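Local coordinates for conserved hypothetical protein (Shewanella loihica, PDB 2GPI) that is of unknown function, belongs to the DUF1488 family, and may be linked to transcriptional regulation of the shikimate pathway, at residues I21-Q26 with D65-A70; K39-E42 with K48-N51; H43-K48 with L56-Q61; E71-Q76 with I85-V90. All coordinates share one frame; numbering follows the deposited sequence. Where two conformers were deposited one is given.

Contact 1 (I21-Q26 with D65-A70); sequences IHFTAQ and DIEEQA
Phe23 of strand 20-27 points its ring at helix 63-75 and meets three side chains there. Its CZ lies 3.6 Å from Ile66 CG2. Ala70 CB sits at the ring edge, near the ring plane, 3.8 Å from CE2. Glu67 CG approaches more loosely, 4.1 Å from CE2, and its chain runs past the ring in the opposite direction. The first torsion of Phe23 (chi1 60°) sets CG between the backbone N and the carbonyl carbon, and from there the ring reaches the helix. The ring and the Glu67 carboxylate are tilted 32° apart. This is helix-on-sheet packing: the segment axes pass 10.5 Å apart, and one large ring spans the gap. Phe59 of helix 52-61 meets the ring, and Phe8 of strand 6-8 also packs on Phe23. The polar side is looser. One water can donate to Thr24 O at 2.8 Å and to Glu67 OE2 at 3.2 Å, although it has other acceptors nearby. Glu67 OE1 forms a salt bridge with Arg63. No direct hydrogen bond joins strand and helix here. Apolar contact probably does most of the holding, while Arg63 and the water would offset burial of the carboxylate, which lies near that of Glu10.

Contact 2 (K39-E42 with K48-N51); sequences KVLE and KINN
Glu42 OE2 takes the backbone N-H of Ile49 in a 2.9 Å bond that is nearly straight, at 175°. This is a helix-loop-helix connection: Glu42 belongs to helix 38-45, and Ile49 to the loop that leads into helix 52-61. The N-H comes from the anti side of the carboxylate and 21° out of its plane. The same oxygen accepts from a water at 2.7 Å and from Gln38 NE2, one turn earlier. Three donors therefore grip one atom, which probably favours the charged carboxylate. The Glu42 chain is extended beyond CG (chi2 177°), and this carries OE2 across to the loop. A leucine in place of Glu42 would remove the carboxylate and would probably leave the Ile49 N-H without its acceptor. Beside the polar bond lies an apolar contact. Leu41 and Ile49 cross at about a right angle, with Leu41 CD2 3.8 Å from Ile49 CD1. Ile49 also packs on Ala55 and Leu58 of the next helix. That helix is capped at its start by Asn51, whose OD1 bonds to Glu53 N. The water held by OE2 also makes a weak 3.4 Å bond to Ile49 O.

Contact 3 (H43-K48 with L56-Q61); sequences HLAAEK and LSLFEQ
Leu58 of helix 52-61 fits its two methyl groups against Ala45, the last residue of helix 38-45, and Glu47, just beyond it. Leu58 CD2 lies 3.7 Å from Ala45 CB, and CD1 is slightly farther from the same methyl. The Glu47 carboxylate also meets this leucine: OE1 is 3.8 Å from CD2, and OE2 is 4.0 Å from CD1. Glu47 and Leu58 lie at a slant to each other. A first torsion of -174° turns the Glu47 chain away from its backbone N, and its extended form brings the acid group to the second helix. Polar links form the next shell. One water donates to Glu47 OE1 at 3.2 Å and to Gln61 OE1 at 2.8 Å. Another donates to Ala45 O at 2.8 Å and accepts a weak bond from Gln61 NE2. Glu47 OE2 takes its hydrogen bond from Gln54 NE2, on an earlier turn of the second helix. Farther out, the backbone sets the positions. A Schellman motif ends helix 38-45, with Ala46 as the C-prime residue at positive phi. Ala46 N bonds to His43 O, and Glu47 N to Glu42 O. The chain then turns so that Glu47 faces helix 52-61. The leucine methyls offer the Glu47 oxygens no polar partner, and Gln54 and the water probably help to fix the turn of the carboxylate instead.

Contact 4 (E71-Q76 with I85-V90); sequences EKLIEQ and IQVERV. With EDO (1,2-ethanediol), chain B.
Ile74 CG1 meets Ile85 CG1 at 3.6 Å in an aliphatic contact, with the two side chains crossing at about a right angle. Leu73 lies at an angle to the same residue, its CD1 3.9 Å from Ile85 CG2. With CG1 beside its backbone N (chi1 -67°) and CG2 beside its carbonyl carbon, Ile85 gives one branch to each helix residue. Leu73 CD1 goes on to Val87 CG2 at 4.1 Å. With an alanine in place of Ile85 both branches go, and a gap is likely to open against Ile74 CG1 and on one side of Leu73. Helix 63-75 lies across one face of the mixed sheet, here over its edge strand 85-87. That strand pairs in parallel with strand 30-37, and the axes of helix segment 71-75 and strand 85-87 run at 137° to each other and pass 8.8 Å apart. Ile32 touches both Ile74 and Ile85 from the neighbouring strand. Contacts with polar atoms are fewer. Leu73 CD1 packs 3.5 Å from Gln86 O, and no hydrogen bond joins the segments. At the helix end, an ethanediol, probably from the crystallisation liquor, donates through O2 to Glu75 O at 2.8 Å.

In the fold
Contacts 1 and 4 share helix 63-75 and reach the same sheet, with centres about 8 Å apart. Phe23 CZ lies 4.0 Å from Val87 CG2, and Ala25 CB 4.0 Å from Ile74 CD1. Contacts 2 and 3 lie about 6 Å apart by centre, at the joint between helices 38-45 and 52-61, and share Lys48. Leu41 CG packs 4.2 Å from Leu58 CB. Phe59 ties this joint to contact 1, about 14 Å from contact 3 between centres: its CD2 is 3.8 Å from Ile21 CG2. Contacts 3 and 4 are about 17 Å apart by centre but touch where Leu44 CD1 meets Val90 O. No active site is known; the ethanediol at contact 4 marks no known pocket.

Contact 1 (I21-Q26 with D65-A70)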
loop_
_atom_site.group_PDB
_atom_site.type_symbol
_atom_site.label_atom_id
_atom_site.label_comp_id
_atom_site.label_asym_id
_atom_site.label_seq_id
_atom_site.Cartn_x
_atom_site.Cartn_y
_atom_site.Cartn_z
ATOM N N ILE A 21 1.351 4.551 5.499
ATOM C CA ILE A 21 0.584 5.079 4.397
ATOM C C ILE A 21 -0.585 4.122 4.130
ATOM O O ILE A 21 -0.404 2.899 3.978
ATOM C CB ILE A 21 1.404 5.260 3.107
ATOM C CG1 ILE A 21 2.400 6.458 3.227
ATOM C CG2 ILE A 21 0.467 5.472 1.860
ATOM C CD1 ILE A 21 1.729 7.800 3.150
ATOM N N HIS A 22 -1.755 4.704 4.093
ATOM C CA HIS A 22 -2.998 3.998 3.776
ATOM C C HIS A 22 -3.316 4.328 2.294
ATOM O O HIS A 22 -3.456 5.510 1.898
ATOM C CB HIS A 22 -4.075 4.422 4.783
ATOM C CG HIS A 22 -5.498 3.953 4.436
ATOM N ND1 HIS A 22 -6.626 4.520 4.982
ATOM C CD2 HIS A 22 -5.930 2.937 3.636
ATOM C CE1 HIS A 22 -7.697 3.884 4.531
ATOM N NE2 HIS A 22 -7.306 2.922 3.704
ATOM N N PHE A 23 -3.472 3.277 1.491
ATOM C CA PHE A 23 -3.830 3.431 0.089
ATOM C C PHE A 23 -4.978 2.461 -0.219
ATOM O O PHE A 23 -5.209 1.524 0.497
ATOM C CB PHE A 23 -2.661 3.315 -0.890
ATOM C CG PHE A 23 -1.911 1.996 -0.881
ATOM C CD1 PHE A 23 -1.071 1.639 0.160
ATOM C CD2 PHE A 23 -2.046 1.116 -1.930
ATOM C CE1 PHE A 23 -0.349 0.448 0.107
ATOM C CE2 PHE A 23 -1.326 -0.087 -1.968
ATOM C CZ PHE A 23 -0.504 -0.415 -0.964
ATOM N N THR A 24 -5.700 2.730 -1.276
ATOM C CA THR A 24 -6.943 2.036 -1.534
ATOM C C THR A 24 -6.929 1.254 -2.855
ATOM O O THR A 24 -6.381 1.693 -3.862
ATOM C CB THR A 24 -8.108 3.039 -1.579
ATOM O OG1 THR A 24 -7.766 4.108 -2.480
ATOM C CG2 THR A 24 -8.383 3.610 -0.198
ATOM N N ALA A 25 -7.488 0.057 -2.805
ATOM C CA ALA A 25 -7.770 -0.733 -3.992
ATOM C C ALA A 25 -9.259 -0.973 -3.990
ATOM O O ALA A 25 -9.936 -0.782 -2.992
ATOM C CB ALA A 25 -7.042 -2.063 -3.961
ATOM N N GLN A 26 -9.796 -1.369 -5.128
ATOM C CA GLN A 26 -11.202 -1.647 -5.220
ATOM C C GLN A 26 -11.389 -2.754 -6.224
ATOM O O GLN A 26 -10.738 -2.775 -7.273
ATOM C CB GLN A 26 -11.877 -0.370 -5.697
ATOM C CG GLN A 26 -13.306 -0.357 -5.602
ATOM C CD GLN A 26 -13.806 1.045 -5.894
ATOM O OE1 GLN A 26 -13.473 2.004 -5.181
ATOM N NE2 GLN A 26 -14.589 1.170 -6.954
ATOM N N ASP A 65 5.650 -0.072 -7.869
ATOM C CA ASP A 65 6.200 -1.232 -7.171
ATOM C C ASP A 65 5.340 -1.640 -5.987
ATOM O O ASP A 65 5.143 -2.824 -5.699
ATOM C CB ASP A 65 7.601 -0.875 -6.670
ATOM C CG ASP A 65 8.641 -0.744 -7.798
ATOM O OD1 ASP A 65 8.382 -1.169 -8.954
ATOM O OD2 ASP A 65 9.731 -0.232 -7.471
ATOM N N ILE A 66 4.889 -0.650 -5.232
ATOM C CA ILE A 66 4.084 -0.916 -4.019
ATOM C C ILE A 66 2.742 -1.516 -4.391
ATOM O O ILE A 66 2.303 -2.502 -3.829
ATOM C CB ILE A 66 3.932 0.342 -3.159
ATOM C CG1 ILE A 66 5.275 0.816 -2.577
ATOM C CG2 ILE A 66 2.941 0.135 -2.002
ATOM C CD1 ILE A 66 5.293 2.229 -2.055
ATOM N N GLU A 67 2.067 -0.867 -5.346
ATOM C CA GLU A 67 0.755 -1.341 -5.790
ATOM C C GLU A 67 0.871 -2.716 -6.491
ATOM O O GLU A 67 -0.048 -3.552 -6.313
ATOM C CB GLU A 67 0.049 -0.275 -6.647
ATOM C CG GLU A 67 -0.347 0.966 -5.763
ATOM C CD GLU A 67 -1.033 2.098 -6.476
ATOM O OE1 GLU A 67 -0.989 2.185 -7.727
ATOM O OE2 GLU A 67 -1.668 2.930 -5.746
ATOM N N GLU A 68 1.983 -2.977 -7.199
ATOM C CA GLU A 68 2.188 -4.296 -7.790
ATOM C C GLU A 68 2.158 -5.356 -6.706
ATOM O O GLU A 68 1.533 -6.407 -6.854
ATOM C CB GLU A 68 3.505 -4.370 -8.560
ATOM C CG GLU A 68 3.760 -5.664 -9.198
ATOM C CD GLU A 68 4.953 -5.627 -10.123
ATOM O OE1 GLU A 68 5.858 -4.810 -9.922
ATOM O OE2 GLU A 68 4.987 -6.451 -11.049
ATOM N N GLN A 69 2.877 -5.075 -5.631
ATOM C CA GLN A 69 2.961 -6.025 -4.505
ATOM C C GLN A 69 1.578 -6.179 -3.819
ATOM O O GLN A 69 1.179 -7.297 -3.508
ATOM C CB GLN A 69 4.050 -5.621 -3.515
ATOM C CG GLN A 69 4.194 -6.580 -2.350
ATOM C CD GLN A 69 4.583 -8.009 -2.687
ATOM O OE1 GLN A 69 5.123 -8.290 -3.754
ATOM N NE2 GLN A 69 4.363 -8.930 -1.730
ATOM N N ALA A 70 0.844 -5.071 -3.631
ATOM C CA ALA A 70 -0.487 -5.160 -3.037
ATOM C C ALA A 70 -1.395 -6.001 -3.910
ATOM O O ALA A 70 -2.214 -6.790 -3.394
ATOM C CB ALA A 70 -1.086 -3.759 -2.832
HETATM O O HOH W 1 -4.366 3.561 -4.120
#

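Contact 2 (K39-E42 with K48-N51)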
loop_
_atom_site.group_PDB
_atom_site.type_symbol
_atom_site.label_atom_id
_atom_site.label_comp_id
_atom_site.label_asym_id
_atom_site.label_seq_id
_atom_site.Cartn_x
_atom_site.Cartn_y
_atom_site.Cartn_z
ATOM N N LYS A 39 8.351 1.957 8.500
ATOM C CA LYS A 39 9.657 1.314 8.393
ATOM C C LYS A 39 9.837 0.629 7.037
ATOM O O LYS A 39 10.903 0.683 6.445
ATOM C CB LYS A 39 9.913 0.349 9.556
ATOM C CG LYS A 39 10.047 1.062 10.904
ATOM C CD LYS A 39 10.346 0.117 12.064
ATOM C CE LYS A 39 10.556 0.901 13.336
ATOM N N VAL A 40 8.780 0.020 6.503
ATOM C CA VAL A 40 8.867 -0.642 5.206
ATOM C C VAL A 40 9.231 0.377 4.124
ATOM O O VAL A 40 10.113 0.161 3.257
ATOM C CB VAL A 40 7.565 -1.406 4.842
ATOM C CG1 VAL A 40 7.715 -2.068 3.455
ATOM C CG2 VAL A 40 7.304 -2.477 5.899
ATOM N N LEU A 41 8.552 1.503 4.155
ATOM C CA LEU A 41 8.798 2.562 3.211
ATOM C C LEU A 41 10.170 3.197 3.363
ATOM O O LEU A 41 10.806 3.496 2.376
ATOM C CB LEU A 41 7.712 3.633 3.362
ATOM C CG LEU A 41 7.558 4.656 2.267
ATOM C CD1 LEU A 41 7.459 4.013 0.886
ATOM C CD2 LEU A 41 6.257 5.545 2.614
ATOM N N GLU A 42 10.631 3.372 4.596
ATOM C CA GLU A 42 11.994 3.880 4.865
ATOM C C GLU A 42 13.074 2.962 4.308
ATOM O O GLU A 42 14.047 3.448 3.691
ATOM C CB GLU A 42 12.229 4.080 6.364
ATOM C CG GLU A 42 11.365 5.245 6.895
ATOM C CD GLU A 42 11.493 5.464 8.406
ATOM O OE1 GLU A 42 11.739 4.467 9.141
ATOM O OE2 GLU A 42 11.376 6.622 8.869
ATOM N N LYS A 48 14.979 7.997 5.895
ATOM C CA LYS A 48 14.114 8.124 7.053
ATOM C C LYS A 48 13.054 9.236 6.831
ATOM O O LYS A 48 13.345 10.248 6.188
ATOM C CB LYS A 48 14.943 8.332 8.283
ATOM C CG LYS A 48 15.721 7.050 8.580
ATOM C CD LYS A 48 16.395 7.052 9.914
ATOM C CE LYS A 48 17.287 5.818 10.054
ATOM N NZ LYS A 48 18.406 5.870 9.079
ATOM N N ILE A 49 11.843 8.964 7.299
ATOM C CA ILE A 49 10.681 9.814 7.103
ATOM C C ILE A 49 10.486 10.693 8.299
ATOM O O ILE A 49 10.422 10.200 9.440
ATOM C CB ILE A 49 9.361 8.969 6.931
ATOM C CG1 ILE A 49 9.277 8.381 5.534
ATOM C CG2 ILE A 49 8.124 9.815 7.171
ATOM C CD1 ILE A 49 8.274 7.221 5.361
ATOM N N ASN A 50 10.384 11.998 8.077
ATOM C CA ASN A 50 10.158 12.941 9.189
ATOM C C ASN A 50 9.045 13.952 8.919
ATOM O O ASN A 50 8.852 14.861 9.714
ATOM C CB ASN A 50 11.440 13.688 9.528
ATOM C CG ASN A 50 12.050 14.349 8.324
ATOM O OD1 ASN A 50 11.376 15.014 7.537
ATOM N ND2 ASN A 50 13.357 14.105 8.128
ATOM N N ASN A 51 8.339 13.790 7.804
ATOM C CA ASN A 51 7.259 14.697 7.463
ATOM C C ASN A 51 6.274 13.911 6.599
ATOM O O ASN A 51 6.647 13.099 5.755
ATOM C CB ASN A 51 7.818 15.932 6.740
ATOM C CG ASN A 51 6.784 17.030 6.574
ATOM O OD1 ASN A 51 5.781 16.829 5.887
ATOM N ND2 ASN A 51 7.015 18.179 7.186
HETATM O O HOH W 2 12.205 7.893 11.123
#

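Contact 3 (H43-K48 with L56-Q61)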
loop_
_atom_site.group_PDB
_atom_site.type_symbol
_atom_site.label_atom_id
_atom_site.label_comp_id
_atom_site.label_asym_id
_atom_site.label_seq_id
_atom_site.Cartn_x
_atom_site.Cartn_y
_atom_site.Cartn_z
ATOM N N HIS A 43 12.932 1.662 4.560
ATOM C CA HIS A 43 13.872 0.668 3.997
ATOM C C HIS A 43 13.842 0.686 2.465
ATOM O O HIS A 43 14.873 0.727 1.829
ATOM C CB HIS A 43 13.568 -0.758 4.480
ATOM C CG HIS A 43 13.885 -1.023 5.918
ATOM N ND1 HIS A 43 15.162 -0.966 6.447
ATOM C CD2 HIS A 43 13.086 -1.464 6.926
ATOM C CE1 HIS A 43 15.118 -1.286 7.733
ATOM N NE2 HIS A 43 13.873 -1.607 8.045
ATOM N N LEU A 44 12.644 0.701 1.894
ATOM C CA LEU A 44 12.503 0.710 0.429
ATOM C C LEU A 44 13.169 1.908 -0.217
ATOM O O LEU A 44 13.932 1.787 -1.187
ATOM C CB LEU A 44 11.015 0.697 0.078
ATOM C CG LEU A 44 10.603 0.762 -1.377
ATOM C CD1 LEU A 44 11.171 -0.444 -2.148
ATOM C CD2 LEU A 44 9.077 0.830 -1.553
ATOM N N ALA A 45 12.933 3.084 0.363
ATOM C CA ALA A 45 13.489 4.341 -0.138
ATOM C C ALA A 45 14.918 4.623 0.280
ATOM O O ALA A 45 15.548 5.536 -0.258
ATOM C CB ALA A 45 12.580 5.528 0.318
ATOM N N ALA A 46 15.442 3.876 1.286
ATOM C CA ALA A 46 16.751 4.183 1.903
ATOM C C ALA A 46 16.778 5.618 2.433
ATOM O O ALA A 46 17.777 6.362 2.271
ATOM C CB ALA A 46 17.909 3.874 0.933
ATOM N N GLU A 47 15.681 5.968 3.116
ATOM C CA GLU A 47 15.488 7.323 3.644
ATOM C C GLU A 47 14.594 7.278 4.866
ATOM O O GLU A 47 13.513 6.661 4.836
ATOM C CB GLU A 47 14.796 8.155 2.548
ATOM C CG GLU A 47 14.622 9.604 2.800
ATOM C CD GLU A 47 14.120 10.332 1.548
ATOM O OE1 GLU A 47 14.595 10.009 0.418
ATOM O OE2 GLU A 47 13.271 11.244 1.681
ATOM N N LYS A 48 14.979 7.997 5.895
ATOM C CA LYS A 48 14.114 8.124 7.053
ATOM C C LYS A 48 13.054 9.236 6.831
ATOM O O LYS A 48 13.345 10.248 6.188
ATOM C CB LYS A 48 14.943 8.332 8.283
ATOM C CG LYS A 48 15.721 7.050 8.580
ATOM C CD LYS A 48 16.395 7.052 9.914
ATOM C CE LYS A 48 17.287 5.818 10.054
ATOM N NZ LYS A 48 18.406 5.870 9.079
ATOM N N LEU A 56 4.333 10.798 1.672
ATOM C CA LEU A 56 3.489 10.668 0.483
ATOM C C LEU A 56 4.371 10.721 -0.773
ATOM O O LEU A 56 4.174 9.968 -1.722
ATOM C CB LEU A 56 2.441 11.768 0.429
ATOM C CG LEU A 56 1.695 11.834 -0.899
ATOM C CD1 LEU A 56 0.963 10.531 -1.099
ATOM C CD2 LEU A 56 0.699 13.021 -0.952
ATOM N N SER A 57 5.382 11.573 -0.772
ATOM C CA SER A 57 6.304 11.670 -1.906
ATOM C C SER A 57 7.052 10.354 -2.147
ATOM O O SER A 57 7.234 9.921 -3.293
ATOM C CB SER A 57 7.281 12.835 -1.726
ATOM O OG SER A 57 8.181 12.909 -2.823
ATOM N N LEU A 58 7.448 9.691 -1.077
ATOM C CA LEU A 58 8.124 8.393 -1.189
ATOM C C LEU A 58 7.176 7.308 -1.720
ATOM O O LEU A 58 7.570 6.506 -2.592
ATOM C CB LEU A 58 8.790 7.999 0.133
ATOM C CG LEU A 58 9.998 8.874 0.566
ATOM C CD1 LEU A 58 10.442 8.466 1.966
ATOM C CD2 LEU A 58 11.143 8.827 -0.468
ATOM N N PHE A 59 5.944 7.269 -1.220
ATOM C CA PHE A 59 4.938 6.385 -1.803
ATOM C C PHE A 59 4.827 6.607 -3.326
ATOM O O PHE A 59 4.861 5.646 -4.144
ATOM C CB PHE A 59 3.571 6.526 -1.121
ATOM C CG PHE A 59 2.526 5.662 -1.750
ATOM C CD1 PHE A 59 1.843 6.094 -2.882
ATOM C CD2 PHE A 59 2.287 4.353 -1.278
ATOM C CE1 PHE A 59 0.902 5.279 -3.533
ATOM C CE2 PHE A 59 1.327 3.550 -1.959
ATOM C CZ PHE A 59 0.652 4.012 -3.041
ATOM N N GLU A 60 4.686 7.882 -3.703
ATOM C CA GLU A 60 4.555 8.205 -5.143
ATOM C C GLU A 60 5.772 7.757 -5.941
ATOM O O GLU A 60 5.624 7.211 -7.071
ATOM C CB GLU A 60 4.280 9.692 -5.293
ATOM C CG GLU A 60 2.925 10.061 -4.863
ATOM C CD GLU A 60 1.813 9.494 -5.760
ATOM O OE1 GLU A 60 2.085 8.925 -6.846
ATOM O OE2 GLU A 60 0.665 9.641 -5.371
ATOM N N GLN A 61 6.961 7.937 -5.379
ATOM C CA GLN A 61 8.211 7.507 -6.040
ATOM C C GLN A 61 8.207 6.010 -6.355
ATOM O O GLN A 61 8.718 5.592 -7.384
ATOM C CB GLN A 61 9.421 7.883 -5.200
ATOM C CG GLN A 61 10.740 7.510 -5.807
ATOM C CD GLN A 61 11.900 8.119 -5.027
ATOM O OE1 GLN A 61 11.701 9.057 -4.217
ATOM N NE2 GLN A 61 13.116 7.601 -5.270
HETATM O O HOH W 3 15.042 6.779 -2.741
HETATM O O HOH W 4 13.947 9.448 -2.665
#

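Contact 4 (E71-Q76 with I85-V90)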
loop_
_atom_site.group_PDB
_atom_site.type_symbol
_atom_site.label_atom_id
_atom_site.label_comp_id
_atom_site.label_asym_id
_atom_site.label_seq_id
_atom_site.Cartn_x
_atom_site.Cartn_y
_atom_site.Cartn_z
ATOM N N GLU A 71 -1.287 -5.831 -5.233
ATOM C CA GLU A 71 -2.104 -6.600 -6.168
ATOM C C GLU A 71 -1.841 -8.101 -6.059
ATOM O O GLU A 71 -2.786 -8.909 -6.021
ATOM C CB GLU A 71 -1.891 -6.112 -7.602
ATOM C CG GLU A 71 -3.057 -6.474 -8.517
ATOM C CD GLU A 71 -2.950 -7.794 -9.108
ATOM O OE1 GLU A 71 -1.830 -8.367 -9.121
ATOM O OE2 GLU A 71 -4.020 -8.286 -9.608
ATOM N N LYS A 72 -0.582 -8.458 -5.922
ATOM C CA LYS A 72 -0.189 -9.834 -5.771
ATOM C C LYS A 72 -0.758 -10.386 -4.474
ATOM O O LYS A 72 -1.325 -11.478 -4.434
ATOM C CB LYS A 72 1.327 -9.930 -5.760
ATOM C CG LYS A 72 1.789 -11.316 -5.664
ATOM C CD LYS A 72 3.325 -11.366 -5.506
ATOM C CE LYS A 72 3.721 -11.533 -4.024
ATOM N N LEU A 73 -0.615 -9.602 -3.410
ATOM C CA LEU A 73 -1.128 -10.054 -2.103
ATOM C C LEU A 73 -2.645 -10.303 -2.151
ATOM O O LEU A 73 -3.173 -11.283 -1.593
ATOM C CB LEU A 73 -0.762 -9.045 -1.021
ATOM C CG LEU A 73 0.721 -8.944 -0.646
ATOM C CD1 LEU A 73 0.963 -7.715 0.251
ATOM C CD2 LEU A 73 1.227 -10.256 -0.002
ATOM N N ILE A 74 -3.363 -9.397 -2.807
ATOM C CA ILE A 74 -4.821 -9.578 -2.984
ATOM C C ILE A 74 -5.145 -10.859 -3.761
ATOM O O ILE A 74 -5.991 -11.683 -3.360
ATOM C CB ILE A 74 -5.445 -8.343 -3.638
ATOM C CG1 ILE A 74 -5.410 -7.145 -2.701
ATOM C CG2 ILE A 74 -6.904 -8.624 -4.097
ATOM C CD1 ILE A 74 -5.675 -5.788 -3.436
ATOM N N GLU A 75 -4.439 -11.079 -4.876
ATOM C CA GLU A 75 -4.640 -12.297 -5.647
ATOM C C GLU A 75 -4.349 -13.562 -4.871
ATOM O O GLU A 75 -5.003 -14.577 -5.088
ATOM C CB GLU A 75 -3.815 -12.267 -6.932
ATOM C CG GLU A 75 -4.315 -11.203 -7.881
ATOM C CD GLU A 75 -4.105 -11.532 -9.352
ATOM O OE1 GLU A 75 -4.052 -12.738 -9.701
ATOM O OE2 GLU A 75 -4.024 -10.585 -10.173
ATOM N N GLN A 76 -3.380 -13.496 -3.968
ATOM C CA GLN A 76 -2.954 -14.604 -3.128
ATOM C C GLN A 76 -3.796 -14.745 -1.868
ATOM O O GLN A 76 -3.522 -15.610 -1.030
ATOM C CB GLN A 76 -1.488 -14.413 -2.691
ATOM C CG GLN A 76 -0.466 -14.602 -3.794
ATOM C CD GLN A 76 0.952 -14.261 -3.352
ATOM O OE1 GLN A 76 1.172 -13.565 -2.346
ATOM N NE2 GLN A 76 1.916 -14.720 -4.127
ATOM N N ILE A 85 -4.855 -5.318 3.616
ATOM C CA ILE A 85 -3.670 -5.783 2.939
ATOM C C ILE A 85 -2.471 -4.988 3.490
ATOM O O ILE A 85 -2.470 -3.775 3.478
ATOM C CB ILE A 85 -3.753 -5.602 1.412
ATOM C CG1 ILE A 85 -4.837 -6.524 0.788
ATOM C CG2 ILE A 85 -2.365 -5.773 0.732
ATOM C CD1 ILE A 85 -4.440 -8.008 0.728
ATOM N N GLN A 86 -1.506 -5.702 4.043
ATOM C CA GLN A 86 -0.279 -5.080 4.577
ATOM C C GLN A 86 0.893 -5.435 3.678
ATOM O O GLN A 86 1.267 -6.610 3.567
ATOM C CB GLN A 86 0.019 -5.587 5.990
ATOM C CG GLN A 86 -1.094 -5.399 7.012
ATOM C CD GLN A 86 -1.274 -3.963 7.485
ATOM O OE1 GLN A 86 -0.322 -3.193 7.574
ATOM N NE2 GLN A 86 -2.508 -3.609 7.805
ATOM N N VAL A 87 1.491 -4.429 3.052
ATOM C CA VAL A 87 2.650 -4.625 2.208
ATOM C C VAL A 87 3.876 -4.609 3.116
ATOM O O VAL A 87 4.185 -3.609 3.741
ATOM C CB VAL A 87 2.752 -3.534 1.155
ATOM C CG1 VAL A 87 4.127 -3.627 0.446
ATOM C CG2 VAL A 87 1.583 -3.615 0.171
ATOM N N GLU A 88 4.519 -5.770 3.230
ATOM C CA GLU A 88 5.634 -5.950 4.191
ATOM C C GLU A 88 7.002 -5.979 3.508
ATOM O O GLU A 88 8.018 -5.759 4.165
ATOM C CB GLU A 88 5.347 -7.201 5.006
ATOM C CG GLU A 88 4.136 -6.922 5.895
ATOM C CD GLU A 88 3.721 -8.045 6.742
ATOM O OE1 GLU A 88 3.611 -9.173 6.223
ATOM O OE2 GLU A 88 3.460 -7.781 7.933
ATOM N N ARG A 89 7.019 -6.286 2.214
ATOM C CA ARG A 89 8.246 -6.355 1.423
ATOM C C ARG A 89 7.962 -5.919 0.008
ATOM O O ARG A 89 6.954 -6.324 -0.583
ATOM C CB ARG A 89 8.827 -7.773 1.364
ATOM C CG ARG A 89 9.045 -8.435 2.704
ATOM N N VAL A 90 8.832 -5.068 -0.500
ATOM C CA VAL A 90 8.790 -4.590 -1.865
ATOM C C VAL A 90 10.215 -4.598 -2.429
ATOM O O VAL A 90 11.156 -4.038 -1.808
ATOM C CB VAL A 90 8.296 -3.136 -1.955
ATOM C CG1 VAL A 90 8.182 -2.714 -3.416
ATOM C CG2 VAL A 90 6.996 -2.949 -1.226
HETATM C C1 EDO B . -7.175 -14.137 -7.920
HETATM O O1 EDO B . -6.307 -15.142 -8.462
HETATM C C2 EDO B . -8.223 -14.744 -6.991
HETATM O O2 EDO B . -7.795 -14.715 -5.624
#